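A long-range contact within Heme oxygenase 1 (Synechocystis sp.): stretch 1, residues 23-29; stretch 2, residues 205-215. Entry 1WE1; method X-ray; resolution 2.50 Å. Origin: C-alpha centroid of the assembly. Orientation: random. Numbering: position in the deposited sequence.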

# COMPACT_ATOMS: atom_id res chain seq x y z
N VAL A 23 -2.36 -14.87 2.95
CA VAL A 23 -2.48 -14.54 4.35
C VAL A 23 -3.96 -14.75 4.73
O VAL A 23 -4.84 -14.43 3.94
CB VAL A 23 -2.10 -13.07 4.59
CG1 VAL A 23 -2.43 -12.66 6.02
CG2 VAL A 23 -0.63 -12.88 4.28
N GLY A 24 -4.20 -15.29 5.92
CA GLY A 24 -5.57 -15.52 6.38
C GLY A 24 -6.49 -14.33 6.17
O GLY A 24 -7.52 -14.43 5.51
N PHE A 25 -6.11 -13.19 6.73
CA PHE A 25 -6.90 -11.98 6.59
C PHE A 25 -7.25 -11.72 5.12
O PHE A 25 -8.42 -11.46 4.79
CB PHE A 25 -6.11 -10.79 7.14
CG PHE A 25 -6.85 -9.48 7.08
CD1 PHE A 25 -7.67 -9.08 8.13
CD2 PHE A 25 -6.75 -8.68 5.95
CE1 PHE A 25 -8.39 -7.87 8.06
CE2 PHE A 25 -7.47 -7.47 5.86
CZ PHE A 25 -8.29 -7.07 6.92
N VAL A 26 -6.24 -11.78 4.25
CA VAL A 26 -6.42 -11.54 2.81
C VAL A 26 -7.32 -12.57 2.16
O VAL A 26 -8.20 -12.21 1.37
CB VAL A 26 -5.06 -11.51 2.07
CG1 VAL A 26 -5.27 -11.61 0.55
CG2 VAL A 26 -4.34 -10.20 2.41
N LYS A 27 -7.12 -13.84 2.48
CA LYS A 27 -7.97 -14.88 1.92
C LYS A 27 -9.44 -14.57 2.18
O LYS A 27 -10.28 -14.68 1.29
CB LYS A 27 -7.64 -16.24 2.53
CG LYS A 27 -6.45 -16.91 1.92
CD LYS A 27 -6.29 -18.32 2.48
CE LYS A 27 -5.16 -19.05 1.78
NZ LYS A 27 -4.91 -20.37 2.40
N CYS A 28 -9.74 -14.18 3.42
CA CYS A 28 -11.11 -13.85 3.79
C CYS A 28 -11.59 -12.64 3.00
O CYS A 28 -12.73 -12.60 2.53
CB CYS A 28 -11.21 -13.59 5.30
SG CYS A 28 -10.97 -15.06 6.33
N PHE A 29 -10.72 -11.64 2.87
CA PHE A 29 -11.05 -10.42 2.13
C PHE A 29 -11.45 -10.75 0.69
O PHE A 29 -12.44 -10.25 0.16
CB PHE A 29 -9.83 -9.50 2.09
CG PHE A 29 -10.07 -8.19 1.40
CD1 PHE A 29 -10.34 -7.05 2.13
CD2 PHE A 29 -10.04 -8.11 0.02
CE1 PHE A 29 -10.57 -5.84 1.50
CE2 PHE A 29 -10.27 -6.91 -0.63
CZ PHE A 29 -10.53 -5.77 0.11
N GLU A 205 -1.77 -8.83 11.95
CA GLU A 205 -2.16 -8.15 13.19
C GLU A 205 -3.69 -8.07 13.29
O GLU A 205 -4.24 -7.92 14.38
CB GLU A 205 -1.62 -6.72 13.23
CG GLU A 205 -0.26 -6.55 13.83
CD GLU A 205 0.17 -5.10 13.83
OE1 GLU A 205 1.17 -4.76 14.50
OE2 GLU A 205 -0.49 -4.28 13.14
N LEU A 206 -4.36 -8.15 12.15
CA LEU A 206 -5.79 -8.04 12.16
C LEU A 206 -6.52 -9.37 12.19
O LEU A 206 -7.73 -9.38 12.28
CB LEU A 206 -6.26 -7.22 10.96
CG LEU A 206 -6.28 -5.70 11.11
CD1 LEU A 206 -5.40 -5.23 12.27
CD2 LEU A 206 -5.85 -5.08 9.81
N GLU A 207 -5.79 -10.47 12.14
CA GLU A 207 -6.44 -11.78 12.14
C GLU A 207 -7.38 -11.94 13.32
O GLU A 207 -8.54 -12.30 13.14
CB GLU A 207 -5.42 -12.91 12.14
CG GLU A 207 -6.05 -14.28 11.92
CD GLU A 207 -5.03 -15.35 11.57
OE1 GLU A 207 -4.34 -15.22 10.53
OE2 GLU A 207 -4.91 -16.34 12.34
N GLY A 208 -6.88 -11.67 14.53
CA GLY A 208 -7.71 -11.78 15.72
C GLY A 208 -8.96 -10.91 15.71
O GLY A 208 -10.03 -11.35 16.14
N ASN A 209 -8.84 -9.68 15.22
CA ASN A 209 -9.99 -8.78 15.17
C ASN A 209 -11.06 -9.29 14.19
O ASN A 209 -12.26 -9.10 14.40
CB ASN A 209 -9.58 -7.37 14.73
CG ASN A 209 -8.46 -6.79 15.58
OD1 ASN A 209 -8.44 -5.59 15.86
ND2 ASN A 209 -7.51 -7.64 15.98
N LEU A 210 -10.61 -9.94 13.12
CA LEU A 210 -11.51 -10.47 12.11
C LEU A 210 -12.23 -11.73 12.61
O LEU A 210 -13.41 -11.94 12.31
CB LEU A 210 -10.72 -10.79 10.84
CG LEU A 210 -11.52 -11.22 9.60
CD1 LEU A 210 -12.51 -10.11 9.24
CD2 LEU A 210 -10.56 -11.50 8.44
N ILE A 211 -11.52 -12.56 13.37
CA ILE A 211 -12.10 -13.77 13.91
C ILE A 211 -13.33 -13.40 14.74
O ILE A 211 -14.44 -13.85 14.44
CB ILE A 211 -11.10 -14.54 14.80
CG1 ILE A 211 -9.86 -14.91 13.99
CG2 ILE A 211 -11.75 -15.80 15.36
CD1 ILE A 211 -10.12 -15.93 12.92
N LYS A 212 -13.15 -12.57 15.77
CA LYS A 212 -14.28 -12.16 16.59
C LYS A 212 -15.45 -11.75 15.71
O LYS A 212 -16.52 -12.36 15.79
CB LYS A 212 -13.91 -11.00 17.50
CG LYS A 212 -13.17 -11.41 18.75
CD LYS A 212 -13.19 -10.29 19.79
CE LYS A 212 -14.60 -10.06 20.33
NZ LYS A 212 -14.63 -9.04 21.43
N ALA A 213 -15.24 -10.73 14.89
CA ALA A 213 -16.25 -10.21 13.97
C ALA A 213 -16.98 -11.31 13.20
O ALA A 213 -18.20 -11.25 13.00
CB ALA A 213 -15.61 -9.23 12.98
N ILE A 214 -16.23 -12.32 12.76
CA ILE A 214 -16.82 -13.43 12.03
C ILE A 214 -17.69 -14.21 13.00
O ILE A 214 -18.84 -14.52 12.70
CB ILE A 214 -15.72 -14.38 11.44
CG1 ILE A 214 -14.93 -13.66 10.34
CG2 ILE A 214 -16.37 -15.63 10.86
CD1 ILE A 214 -13.87 -14.52 9.67
N GLY A 215 -17.14 -14.54 14.17
CA GLY A 215 -17.90 -15.28 15.16
C GLY A 215 -19.17 -14.54 15.52
O GLY A 215 -20.23 -15.13 15.71
O HOH W 1 -4.29 -13.39 8.67

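Two helices far apart in sequence, 24-29 and 207-215, meet here near their N-terminal ends. Their axes come no closer than 10.2 Å and their N-to-C directions differ by 43°, so the spacing leaves room for large side chains between the backbones. The backbones themselves come nearest at Phe-25 and Glu-207, whose CA atoms lie 5.6 Å apart. No direct hydrogen bond crosses between the stretches; later backbone NH groups bond within their own helix, as in Cys-28 N to Gly-24 O at 3.1 Å and Ile-214 N to Leu-210 O at 2.9 Å, and the contact itself is mostly apolar.

Phe-25 covers the most surface. Its CA-to-CB bond points sideways, but with chi1 in t and chi2 at 89° the end of the side chain comes nearer to the second stretch. The ring meets two leucines, Phe-25 CE1 lying 3.7 Å from Leu-206 CB and Phe-25 CD1 3.8 Å from Leu-210 CD2. Both approach obliquely, at ordinary van der Waals distance. Leu-206 and Leu-210 are four residues apart, about one helical turn, which is how two side chains from one strip of sequence can serve a single ring; Leu-206 O also accepts the backbone hydrogen bond from Leu-210 N at 3.1 Å.

Leu-210 is the second anchor. The CA-to-CB bond of Leu-210 points toward the first stretch; chi1 is t and chi2 p. Its CD2 methyl touches two residues: besides meeting the Phe-25 ring, Leu-210 CD2 lies 3.8 Å from Cys-28 CB. In turn, the CA-to-CB bond of Cys-28 points toward the second stretch. Steps of three residues (Phe-25 to Cys-28) and four (Leu-210 to Ile-214) are each close to one helical turn, so each pair can reach across to the other helix. At the far end of this row the packing loosens, with Cys-28 SG 4.5 Å from Ile-214 CD1.

The polar part sits by the start of the first helix, where backbone NH groups lack an acceptor one turn back. A water fills that role for Phe-25, accepting from Phe-25 N at 2.7 Å and donating to Glu-207 OE1 at 2.6 Å, so the carboxylate reaches the helix start through a bridge. Gly-24 lies alongside, its CA 4.3 Å from Glu-207 OE1. An ideal CB on Gly-24 would sit 3.0 Å from Glu-207 OE1, a tight approach, so the bare glycine leaves space for the carboxylate. The rule to read is simple: apolar side chains at helical spacing fill the gap, and one water joins the polar groups beside them.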